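Local structure of tudor domain-containing protein 1 (Homo sapiens, 5M9N) at residues C90-F93 with Q98-R101; A66-Y71 with P136-L141; V191-K196 with V202-V207; A151-K154 with I159-P162. The protein probably helps repress transposable elements during spermatogenesis through the piRNA pathway, using Tudor domains such as this extended one to bind arginine-methylated partners. One frame throughout, in Å; residues are numbered along the deposited sequence.

Contact 1 of 4, residues C90-F93 with Q98-R101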
loop_
_atom_site.group_PDB
_atom_site.type_symbol
_atom_site.label_atom_id
_atom_site.label_comp_id
_atom_site.label_asym_id
_atom_site.label_seq_id
_atom_site.Cartn_x
_atom_site.Cartn_y
_atom_site.Cartn_z
ATOM N N CYS A 90 13.271 7.596 0.778
ATOM C CA CYS A 90 13.468 6.375 1.583
ATOM C C CYS A 90 13.169 6.715 3.034
ATOM O O CYS A 90 13.488 7.825 3.505
ATOM C CB CYS A 90 14.878 5.820 1.420
ATOM S SG CYS A 90 15.448 5.666 -0.275
ATOM N N ALA A 91 12.450 5.815 3.693
ATOM C CA ALA A 91 12.095 5.883 5.086
ATOM C C ALA A 91 12.471 4.566 5.774
ATOM O O ALA A 91 12.200 3.469 5.216
ATOM C CB ALA A 91 10.626 6.108 5.204
ATOM N N GLN A 92 13.071 4.666 6.971
ATOM C CA GLN A 92 13.442 3.481 7.744
ATOM C C GLN A 92 12.324 3.120 8.728
ATOM O O GLN A 92 12.041 3.855 9.689
ATOM C CB GLN A 92 14.743 3.820 8.482
ATOM C CG GLN A 92 15.480 2.679 9.066
ATOM C CD GLN A 92 16.783 3.115 9.692
ATOM O OE1 GLN A 92 17.064 4.320 9.881
ATOM N NE2 GLN A 92 17.544 2.171 10.071
ATOM N N PHE A 93 11.646 2.029 8.443
ATOM C CA PHE A 93 10.469 1.571 9.174
ATOM C C PHE A 93 10.798 1.336 10.627
ATOM O O PHE A 93 11.845 0.798 10.933
ATOM C CB PHE A 93 9.951 0.276 8.472
ATOM C CG PHE A 93 8.671 -0.303 9.032
ATOM C CD1 PHE A 93 7.646 0.506 9.524
ATOM C CD2 PHE A 93 8.458 -1.673 8.956
ATOM C CE1 PHE A 93 6.467 -0.040 9.995
ATOM C CE2 PHE A 93 7.291 -2.230 9.431
ATOM C CZ PHE A 93 6.289 -1.426 9.937
ATOM N N GLN A 98 14.402 -1.384 8.474
ATOM C CA GLN A 98 14.764 -1.571 7.109
ATOM C C GLN A 98 14.225 -0.373 6.375
ATOM O O GLN A 98 13.330 0.257 6.866
ATOM C CB GLN A 98 14.127 -2.842 6.600
ATOM C CG GLN A 98 14.541 -4.070 7.394
ATOM C CD GLN A 98 16.041 -4.165 7.584
ATOM O OE1 GLN A 98 16.549 -3.925 8.678
ATOM N NE2 GLN A 98 16.772 -4.445 6.510
ATOM N N TRP A 99 14.756 -0.162 5.178
ATOM C CA TRP A 99 14.486 0.962 4.331
ATOM C C TRP A 99 13.397 0.593 3.294
ATOM O O TRP A 99 13.446 -0.468 2.688
ATOM C CB TRP A 99 15.758 1.381 3.643
ATOM C CG TRP A 99 16.685 2.106 4.623
ATOM C CD1 TRP A 99 17.765 1.547 5.287
ATOM C CD2 TRP A 99 16.620 3.457 5.046
ATOM N NE1 TRP A 99 18.364 2.461 6.071
ATOM C CE2 TRP A 99 17.698 3.653 5.954
ATOM C CE3 TRP A 99 15.786 4.543 4.741
ATOM C CZ2 TRP A 99 17.954 4.872 6.555
ATOM C CZ3 TRP A 99 16.022 5.761 5.364
ATOM C CH2 TRP A 99 17.123 5.927 6.258
ATOM N N TYR A 100 12.439 1.488 3.134
ATOM C CA TYR A 100 11.271 1.293 2.268
ATOM C C TYR A 100 11.050 2.539 1.462
ATOM O O TYR A 100 11.506 3.612 1.872
ATOM C CB TYR A 100 10.046 0.946 3.130
ATOM C CG TYR A 100 10.145 -0.401 3.826
ATOM C CD1 TYR A 100 9.736 -1.573 3.233
ATOM C CD2 TYR A 100 10.687 -0.484 5.082
ATOM C CE1 TYR A 100 9.917 -2.830 3.884
ATOM C CE2 TYR A 100 10.829 -1.661 5.747
ATOM C CZ TYR A 100 10.454 -2.857 5.140
ATOM O OH TYR A 100 10.610 -3.955 5.900
ATOM N N ARG A 101 10.293 2.431 0.375
ATOM C CA ARG A 101 9.876 3.615 -0.385
ATOM C C ARG A 101 8.672 4.289 0.278
ATOM O O ARG A 101 7.731 3.665 0.798
ATOM C CB ARG A 101 9.650 3.259 -1.837
ATOM C CG ARG A 101 10.871 2.618 -2.454
ATOM C CD ARG A 101 10.758 2.433 -3.916
ATOM N NE ARG A 101 9.551 1.704 -4.322
ATOM C CZ ARG A 101 9.312 1.313 -5.552
ATOM N NH1 ARG A 101 10.157 1.545 -6.531
ATOM N NH2 ARG A 101 8.205 0.682 -5.826
#
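Q92 and W99 meet because Q92 holds CG anti to its own N (chi1 -166°) and runs on extended, while the W99 ring turns back across strand 88-92 (chi1 -75°). The two belong to the first beta hairpin of the Tudor barrel, made by strands 88-92 and 99-109. CB of Q92 sits over one face of the indole, 3.6 Å from the centroid of the six-membered ring of W99 and almost on its normal. This is a CH-pi contact. The Q92 amide continues over the ring, stacked with planes 18° apart, and its NE2 is held by the backbone O of D97 in the turn. C90 CB also touches the W99 ring, at CE3, 3.7 Å away.

A91 and Y100 form a hydrogen-bonded antiparallel pair: A91 N to Y100 O is 3.0 Å, and Y100 N to A91 O is 2.9 Å. F93, just past the strand, makes an offset edge-to-face stack, its edge toward the face of Y100, with centroids 5.8 Å apart. Both rings pack on a modified side chain of the bound peptide, as expected of aromatic-cage residues that receive dimethylarginine. Y100 OH is hydrogen-bonded to D96, which probably helps hold the ring in place. The hairpin end is closed by F93 N, which gives a 2.9 Å hydrogen bond to Q98 O, nearly in line with the carbonyl.

Contact 2 of 4, residues A66-Y71 with P136-L141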
loop_
_atom_site.group_PDB
_atom_site.type_symbol
_atom_site.label_atom_id
_atom_site.label_comp_id
_atom_site.label_asym_id
_atom_site.label_seq_id
_atom_site.Cartn_x
_atom_site.Cartn_y
_atom_site.Cartn_z
ATOM N N ALA A 66 16.605 -5.016 -0.706
ATOM C CA ALA A 66 18.058 -5.203 -0.635
ATOM C C ALA A 66 18.792 -4.024 -1.274
ATOM O O ALA A 66 19.802 -3.556 -0.738
ATOM C CB ALA A 66 18.457 -6.504 -1.326
ATOM N N SER A 67 18.298 -3.561 -2.423
ATOM C CA SER A 67 18.930 -2.432 -3.090
ATOM C C SER A 67 18.830 -1.165 -2.270
ATOM O O SER A 67 19.765 -0.347 -2.218
ATOM C CB SER A 67 18.285 -2.178 -4.423
ATOM O OG SER A 67 18.411 -3.291 -5.228
ATOM N N LEU A 68 17.687 -1.000 -1.625
ATOM C CA LEU A 68 17.440 0.208 -0.808
ATOM C C LEU A 68 18.410 0.262 0.397
ATOM O O LEU A 68 18.899 1.306 0.762
ATOM C CB LEU A 68 15.984 0.233 -0.342
ATOM C CG LEU A 68 14.985 0.881 -1.298
ATOM C CD1 LEU A 68 13.544 0.529 -0.909
ATOM C CD2 LEU A 68 15.167 2.404 -1.338
ATOM N N SER A 69 18.634 -0.904 0.993
ATOM C CA SER A 69 19.505 -1.079 2.143
ATOM C C SER A 69 20.932 -0.795 1.729
ATOM O O SER A 69 21.643 -0.070 2.400
ATOM C CB SER A 69 19.408 -2.540 2.619
ATOM O OG SER A 69 20.464 -2.810 3.534
ATOM N N LYS A 70 21.343 -1.342 0.599
ATOM C CA LYS A 70 22.666 -1.083 0.086
ATOM C C LYS A 70 22.916 0.390 -0.217
ATOM O O LYS A 70 23.971 0.933 0.100
ATOM C CB LYS A 70 22.856 -1.897 -1.178
ATOM C CG LYS A 70 24.244 -1.759 -1.752
ATOM C CD LYS A 70 24.422 -2.702 -2.914
ATOM C CE LYS A 70 25.797 -2.511 -3.551
ATOM N NZ LYS A 70 25.953 -3.414 -4.741
ATOM N N TYR A 71 21.912 1.031 -0.809
ATOM C CA TYR A 71 21.999 2.388 -1.257
ATOM C C TYR A 71 21.996 3.341 -0.066
ATOM O O TYR A 71 22.871 4.212 0.019
ATOM C CB TYR A 71 20.852 2.701 -2.241
ATOM C CG TYR A 71 20.518 4.173 -2.367
ATOM C CD1 TYR A 71 21.271 5.026 -3.180
ATOM C CD2 TYR A 71 19.453 4.712 -1.654
ATOM C CE1 TYR A 71 20.966 6.393 -3.275
ATOM C CE2 TYR A 71 19.136 6.078 -1.727
ATOM C CZ TYR A 71 19.866 6.907 -2.548
ATOM O OH TYR A 71 19.515 8.220 -2.607
ATOM N N PRO A 136 16.404 7.995 -9.082
ATOM C CA PRO A 136 15.432 7.454 -10.038
ATOM C C PRO A 136 15.632 5.962 -10.344
ATOM O O PRO A 136 14.659 5.297 -10.667
ATOM C CB PRO A 136 15.655 8.299 -11.306
ATOM C CG PRO A 136 16.447 9.471 -10.856
ATOM C CD PRO A 136 17.302 8.936 -9.762
ATOM N N LYS A 137 16.847 5.431 -10.212
ATOM C CA LYS A 137 17.025 3.975 -10.356
ATOM C C LYS A 137 16.107 3.210 -9.406
ATOM O O LYS A 137 15.572 2.199 -9.782
ATOM C CB LYS A 137 18.473 3.550 -10.121
ATOM C CG LYS A 137 18.773 2.048 -10.302
ATOM C CD LYS A 137 19.209 1.689 -11.729
ATOM C CE LYS A 137 19.129 0.177 -12.039
ATOM N NZ LYS A 137 19.716 -0.204 -13.367
ATOM N N LEU A 138 15.897 3.705 -8.190
ATOM C CA LEU A 138 15.120 2.942 -7.211
ATOM C C LEU A 138 13.604 3.077 -7.388
ATOM O O LEU A 138 12.863 2.459 -6.626
ATOM C CB LEU A 138 15.543 3.304 -5.792
ATOM C CG LEU A 138 16.944 2.819 -5.421
ATOM C CD1 LEU A 138 17.494 3.515 -4.194
ATOM C CD2 LEU A 138 16.908 1.305 -5.211
ATOM N N LEU A 139 13.170 3.899 -8.353
ATOM C CA LEU A 139 11.766 4.026 -8.771
ATOM C C LEU A 139 11.404 3.241 -10.029
ATOM O O LEU A 139 10.330 3.432 -10.583
ATOM C CB LEU A 139 11.399 5.522 -8.984
ATOM C CG LEU A 139 11.539 6.428 -7.778
ATOM C CD1 LEU A 139 11.182 7.871 -8.138
ATOM C CD2 LEU A 139 10.612 5.930 -6.698
ATOM N N GLU A 140 12.267 2.336 -10.468
ATOM C CA GLU A 140 11.975 1.540 -11.645
ATOM C C GLU A 140 10.890 0.485 -11.383
ATOM O O GLU A 140 10.064 0.280 -12.253
ATOM C CB GLU A 140 13.250 0.918 -12.214
ATOM C CG GLU A 140 14.143 1.973 -12.833
ATOM C CD GLU A 140 15.395 1.413 -13.461
ATOM O OE1 GLU A 140 15.769 0.266 -13.128
ATOM O OE2 GLU A 140 16.026 2.135 -14.258
ATOM N N LEU A 141 10.874 -0.140 -10.199
ATOM C CA LEU A 141 9.753 -0.978 -9.786
ATOM C C LEU A 141 8.490 -0.125 -9.594
ATOM O O LEU A 141 8.569 0.886 -8.931
ATOM C CB LEU A 141 10.070 -1.709 -8.468
ATOM C CG LEU A 141 9.059 -2.834 -8.114
ATOM C CD1 LEU A 141 9.199 -3.927 -9.149
ATOM C CD2 LEU A 141 9.261 -3.427 -6.732
#
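The Y71 ring takes L138 over one face. Methyl CD1 of L138 lies 3.8 Å from the centroid of the Y71 ring, displaced toward the rim, in a CH-pi contact. Its nearest ring atom is CD2 of Y71, at 3.4 Å. Y71 keeps CG anti to its backbone N (chi1 158°), which swings the ring out from the helix beside L138. At the far end of the ring, Y71 OH is hydrogen-bonded to the backbone O of P133. This bond ties the tyrosine to the same chain region that supplies L138.

L138 fits against three side chains of one helical face, S67, L68 and Y71. Its two methyls divide the work. CD1 also meets CD2 of L68 at 3.8 Å, and CD2 rests on CB of S67 at 3.8 Å. S67 meets L138 through that CB; its OG is hydrogen-bonded to the backbone O of E63 one turn back. The contact is apolar, and L138 supplies all of it on the side of 136-141. L68 and Y71 also touch C90 of strand 88-92. Here one leucine of a short 3-10 turn packs on helix 58-73, beside the barrel, within the extended Tudor domain.

Contact 3 of 4, residues V191-K196 with V202-V207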
loop_
_atom_site.group_PDB
_atom_site.type_symbol
_atom_site.label_atom_id
_atom_site.label_comp_id
_atom_site.label_asym_id
_atom_site.label_seq_id
_atom_site.Cartn_x
_atom_site.Cartn_y
_atom_site.Cartn_z
ATOM N N VAL A 191 -12.769 -3.219 -6.648
ATOM C CA VAL A 191 -12.427 -4.659 -6.832
ATOM C C VAL A 191 -13.422 -5.567 -6.140
ATOM O O VAL A 191 -14.135 -5.147 -5.216
ATOM C CB VAL A 191 -11.011 -5.004 -6.260
ATOM C CG1 VAL A 191 -9.886 -4.323 -7.029
ATOM C CG2 VAL A 191 -10.939 -4.753 -4.777
ATOM N N GLU A 192 -13.487 -6.818 -6.602
ATOM C CA GLU A 192 -14.087 -7.891 -5.825
ATOM C C GLU A 192 -12.955 -8.671 -5.229
ATOM O O GLU A 192 -11.907 -8.802 -5.860
ATOM C CB GLU A 192 -14.896 -8.835 -6.711
ATOM C CG GLU A 192 -16.309 -8.394 -6.990
ATOM C CD GLU A 192 -16.933 -9.189 -8.108
ATOM O OE1 GLU A 192 -16.358 -10.210 -8.508
ATOM O OE2 GLU A 192 -17.997 -8.789 -8.605
ATOM N N LEU A 193 -13.156 -9.177 -4.021
ATOM C CA LEU A 193 -12.194 -10.035 -3.345
ATOM C C LEU A 193 -12.828 -11.412 -3.203
ATOM O O LEU A 193 -13.858 -11.533 -2.560
ATOM C CB LEU A 193 -11.893 -9.522 -1.961
ATOM C CG LEU A 193 -11.210 -8.146 -1.826
ATOM C CD1 LEU A 193 -10.930 -7.901 -0.362
ATOM C CD2 LEU A 193 -9.954 -8.095 -2.663
ATOM N N ILE A 194 -12.177 -12.436 -3.759
ATOM C CA ILE A 194 -12.787 -13.767 -3.856
ATOM C C ILE A 194 -11.792 -14.788 -3.348
ATOM O O ILE A 194 -10.693 -14.900 -3.864
ATOM C CB ILE A 194 -13.181 -14.094 -5.307
ATOM C CG1 ILE A 194 -14.156 -13.033 -5.850
ATOM C CG2 ILE A 194 -13.864 -15.459 -5.406
ATOM C CD1 ILE A 194 -14.150 -12.921 -7.357
ATOM N N ASP A 195 -12.181 -15.509 -2.309
ATOM C CA ASP A 195 -11.344 -16.531 -1.772
ATOM C C ASP A 195 -11.795 -17.834 -2.477
ATOM O O ASP A 195 -12.907 -18.302 -2.285
ATOM C CB ASP A 195 -11.472 -16.621 -0.266
ATOM C CG ASP A 195 -10.611 -17.753 0.343
ATOM O OD1 ASP A 195 -9.762 -18.379 -0.383
ATOM O OD2 ASP A 195 -10.822 -18.035 1.541
ATOM N N LYS A 196 -10.922 -18.331 -3.330
ATOM C CA LYS A 196 -11.165 -19.543 -4.105
ATOM C C LYS A 196 -10.683 -20.835 -3.410
ATOM O O LYS A 196 -10.664 -21.922 -4.033
ATOM C CB LYS A 196 -10.527 -19.368 -5.470
ATOM C CG LYS A 196 -11.220 -18.288 -6.282
ATOM C CD LYS A 196 -10.677 -18.235 -7.694
ATOM C CE LYS A 196 -11.605 -17.436 -8.583
ATOM N NZ LYS A 196 -10.935 -17.083 -9.869
ATOM N N VAL A 202 -16.250 -17.706 -2.050
ATOM C CA VAL A 202 -16.800 -16.722 -1.127
ATOM C C VAL A 202 -16.278 -15.303 -1.474
ATOM O O VAL A 202 -15.066 -15.085 -1.598
ATOM C CB VAL A 202 -16.544 -17.111 0.356
ATOM C CG1 VAL A 202 -17.055 -18.537 0.642
ATOM C CG2 VAL A 202 -15.080 -17.025 0.737
ATOM N N SER A 203 -17.232 -14.391 -1.698
ATOM C CA SER A 203 -16.981 -12.988 -2.020
ATOM C C SER A 203 -16.927 -12.289 -0.703
ATOM O O SER A 203 -17.770 -12.550 0.158
ATOM C CB SER A 203 -18.145 -12.428 -2.842
ATOM O OG SER A 203 -17.977 -11.078 -3.235
ATOM N N VAL A 204 -15.936 -11.404 -0.527
ATOM C CA VAL A 204 -15.847 -10.674 0.707
ATOM C C VAL A 204 -17.074 -9.766 0.797
ATOM O O VAL A 204 -17.639 -9.658 1.860
ATOM C CB VAL A 204 -14.503 -9.909 0.855
ATOM C CG1 VAL A 204 -14.482 -9.039 2.111
ATOM C CG2 VAL A 204 -13.343 -10.903 0.900
ATOM N N SER A 205 -17.459 -9.129 -0.320
ATOM C CA SER A 205 -18.674 -8.296 -0.409
ATOM C C SER A 205 -19.915 -9.049 0.109
ATOM O O SER A 205 -20.613 -8.546 0.959
ATOM C CB SER A 205 -18.915 -7.838 -1.863
ATOM O OG SER A 205 -17.908 -6.929 -2.339
ATOM N N LYS A 206 -20.146 -10.254 -0.396
ATOM C CA LYS A 206 -21.372 -11.066 -0.064
ATOM C C LYS A 206 -21.457 -11.395 1.432
ATOM O O LYS A 206 -22.510 -11.249 2.036
ATOM C CB LYS A 206 -21.462 -12.370 -0.919
ATOM C CG LYS A 206 -22.714 -13.259 -0.673
ATOM C CD LYS A 206 -24.035 -12.474 -0.628
ATOM C CE LYS A 206 -25.300 -13.304 -0.914
ATOM N NZ LYS A 206 -25.269 -14.686 -0.344
ATOM N N VAL A 207 -20.333 -11.768 2.032
ATOM C CA VAL A 207 -20.316 -12.097 3.456
ATOM C C VAL A 207 -20.672 -10.865 4.314
ATOM O O VAL A 207 -21.423 -10.973 5.277
ATOM C CB VAL A 207 -18.950 -12.644 3.911
ATOM C CG1 VAL A 207 -18.941 -12.862 5.424
ATOM C CG2 VAL A 207 -18.596 -13.939 3.196
HETATM O O HOH W 1 -16.085 -9.181 -2.901
#
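D195 and V202 form a hydrogen-bonded pair in an antiparallel beta hairpin, whose second arm turns straight into helix 204-210. D195 N to V202 O is 3.0 Å, while the return bond from V202 N to D195 O is weak at 3.4 Å. I194 and S203 follow as a non-hydrogen-bonded pair. V204 N then bonds to L193 O at 2.9 Å, although V204 already belongs to the helix.

Where the second segment becomes helix, a water bridges L193 N, S203 OG and S205 N. It accepts from both backbone N atoms. S203, the N-cap residue, keeps OG anti to its backbone N (chi1 -178°), which places OG to hydrogen-bond the water at 2.7 Å.

Among the side chains, L193 and V204 pack closely: CB of L193 is 3.5 Å from CG2 of V204, tighter than a usual carbon contact. CB of D195 rests on CG2 of V202 at 3.8 Å. The D195 carboxylate turns to other partners, with OD2 in a salt bridge to K175 and OD1 bonded to S197 N.

Strand 189-195 lies inside the mixed sheet, probably the staphylococcal nuclease-like (OB-fold) part of the extended Tudor domain. Its neighbours there are 146-150 and 177-184, and 202-203 is added to it as a short strand. Helix 162-172 covers L193 and V204 through M168, and the first turn of helix 204-210 touches L150 of strand 146-150.

Contact 4 of 4, residues A151-K154 with I159-P162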
loop_
_atom_site.group_PDB
_atom_site.type_symbol
_atom_site.label_atom_id
_atom_site.label_comp_id
_atom_site.label_asym_id
_atom_site.label_seq_id
_atom_site.Cartn_x
_atom_site.Cartn_y
_atom_site.Cartn_z
ATOM N N ALA A 151 -16.050 -3.397 -4.173
ATOM C CA ALA A 151 -17.252 -3.280 -5.064
ATOM C C ALA A 151 -18.549 -3.750 -4.446
ATOM O O ALA A 151 -18.578 -4.717 -3.685
ATOM C CB ALA A 151 -17.057 -4.066 -6.384
ATOM N N GLY A 152 -19.617 -3.025 -4.795
ATOM C CA GLY A 152 -21.000 -3.440 -4.551
ATOM C C GLY A 152 -21.534 -3.210 -3.152
ATOM O O GLY A 152 -22.636 -3.659 -2.865
ATOM N N VAL A 153 -20.781 -2.531 -2.285
ATOM C CA VAL A 153 -21.162 -2.410 -0.877
ATOM C C VAL A 153 -21.061 -0.998 -0.362
ATOM O O VAL A 153 -20.231 -0.230 -0.816
ATOM C CB VAL A 153 -20.356 -3.312 0.088
ATOM C CG1 VAL A 153 -20.700 -4.755 -0.152
ATOM C CG2 VAL A 153 -18.831 -3.035 0.037
ATOM N N LYS A 154 -21.960 -0.684 0.575
ATOM C CA LYS A 154 -21.928 0.546 1.375
ATOM C C LYS A 154 -22.128 0.133 2.818
ATOM O O LYS A 154 -22.808 -0.879 3.077
ATOM C CB LYS A 154 -23.101 1.428 1.038
ATOM C CG LYS A 154 -23.221 1.881 -0.400
ATOM C CD LYS A 154 -24.700 2.109 -0.766
ATOM C CE LYS A 154 -25.439 3.025 0.200
ATOM N NZ LYS A 154 -26.659 3.576 -0.435
ATOM N N ILE A 159 -21.380 4.456 8.171
ATOM C CA ILE A 159 -20.014 4.416 8.666
ATOM C C ILE A 159 -19.652 2.933 8.814
ATOM O O ILE A 159 -20.494 2.192 9.329
ATOM C CB ILE A 159 -19.905 5.009 10.085
ATOM C CG1 ILE A 159 -20.692 6.319 10.244
ATOM C CG2 ILE A 159 -18.439 5.206 10.457
ATOM C CD1 ILE A 159 -20.187 7.491 9.444
ATOM N N TRP A 160 -18.428 2.523 8.422
ATOM C CA TRP A 160 -17.932 1.135 8.745
ATOM C C TRP A 160 -17.481 1.043 10.194
ATOM O O TRP A 160 -16.625 1.824 10.665
ATOM C CB TRP A 160 -16.792 0.656 7.841
ATOM C CG TRP A 160 -17.147 0.648 6.412
ATOM C CD1 TRP A 160 -16.850 1.618 5.516
ATOM C CD2 TRP A 160 -17.870 -0.367 5.687
ATOM N NE1 TRP A 160 -17.337 1.285 4.290
ATOM C CE2 TRP A 160 -17.967 0.072 4.358
ATOM C CE3 TRP A 160 -18.448 -1.607 6.036
ATOM C CZ2 TRP A 160 -18.604 -0.682 3.352
ATOM C CZ3 TRP A 160 -19.099 -2.359 5.036
ATOM C CH2 TRP A 160 -19.174 -1.893 3.714
ATOM N N THR A 161 -18.100 0.112 10.901
ATOM C CA THR A 161 -17.806 -0.138 12.293
ATOM C C THR A 161 -16.612 -1.096 12.405
ATOM O O THR A 161 -16.491 -2.014 11.573
ATOM C CB THR A 161 -18.996 -0.802 12.984
ATOM O OG1 THR A 161 -19.296 -2.036 12.330
ATOM C CG2 THR A 161 -20.191 0.079 12.898
ATOM N N PRO A 162 -15.755 -0.911 13.449
ATOM C CA PRO A 162 -14.561 -1.752 13.663
ATOM C C PRO A 162 -14.850 -3.237 13.679
ATOM O O PRO A 162 -13.940 -4.029 13.433
ATOM C CB PRO A 162 -14.026 -1.302 15.035
ATOM C CG PRO A 162 -15.135 -0.523 15.663
ATOM C CD PRO A 162 -15.912 0.081 14.535
#
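W160 packs on V153 and K154 with two atoms of its six-membered ring, CZ2 and CH2, and the close packing is confined to them. CH2 of W160 lies 3.9 Å from CG2 of V153. The two side chains cross at about a right angle. The same two ring atoms meet the backbone of K154, where the carbonyl carbon C is 3.7 Å from CZ2 of W160. Both partners approach the ring obliquely. The ring gets there with CG anti to the carbonyl carbon of W160 (chi1 -58°), which sends the indole back toward strand 153-155. V153 places CG2 between its own N and carbonyl carbon, and it is this methyl that meets the ring. V153 is buried, and it also touches helix 204-210 and A214 of strand 214-216, a residue that W160 touches too.

The other side is looser. K154 points its CB away from W160, and its side chain comes no nearer than 5.5 Å and is exposed. K154 takes part through its main chain. The nearest backbones are also well separated, with CA of K154 and CA of W160 8.4 Å apart.

The contact lies in what is probably the staphylococcal nuclease-like part of the extended Tudor domain. It joins strand 153-155 to the loop that leads into helix 162-172. It is van der Waals packing of an indole on a valine methyl and a peptide carbonyl. The polar NE1 of W160 is satisfied by a hydrogen bond to E48 OE1, which probably sets the ring's rotation.

How the contacts relate
The four contacts form two pairs on opposite sides of the chain's centre, 32 to 37 Å apart between centres. Contacts 1 and 2 come first along the chain, contact 1 nested inside the loop closed by contact 2. They lie 11 Å apart and touch: R101 NH1 probably bonds to the backbone O of both L138 and L141. Contact 4 follows, then contact 3. These two lie 14 Å apart, and A151 probably bonds to V191 and S205. The first pair belongs to the peptide-binding core Tudor barrel with helix 58-73. Contact 3 is in the mixed sheet and contact 4 by the adjoining small sheet, probably the staphylococcal nuclease-like part of the extended Tudor domain.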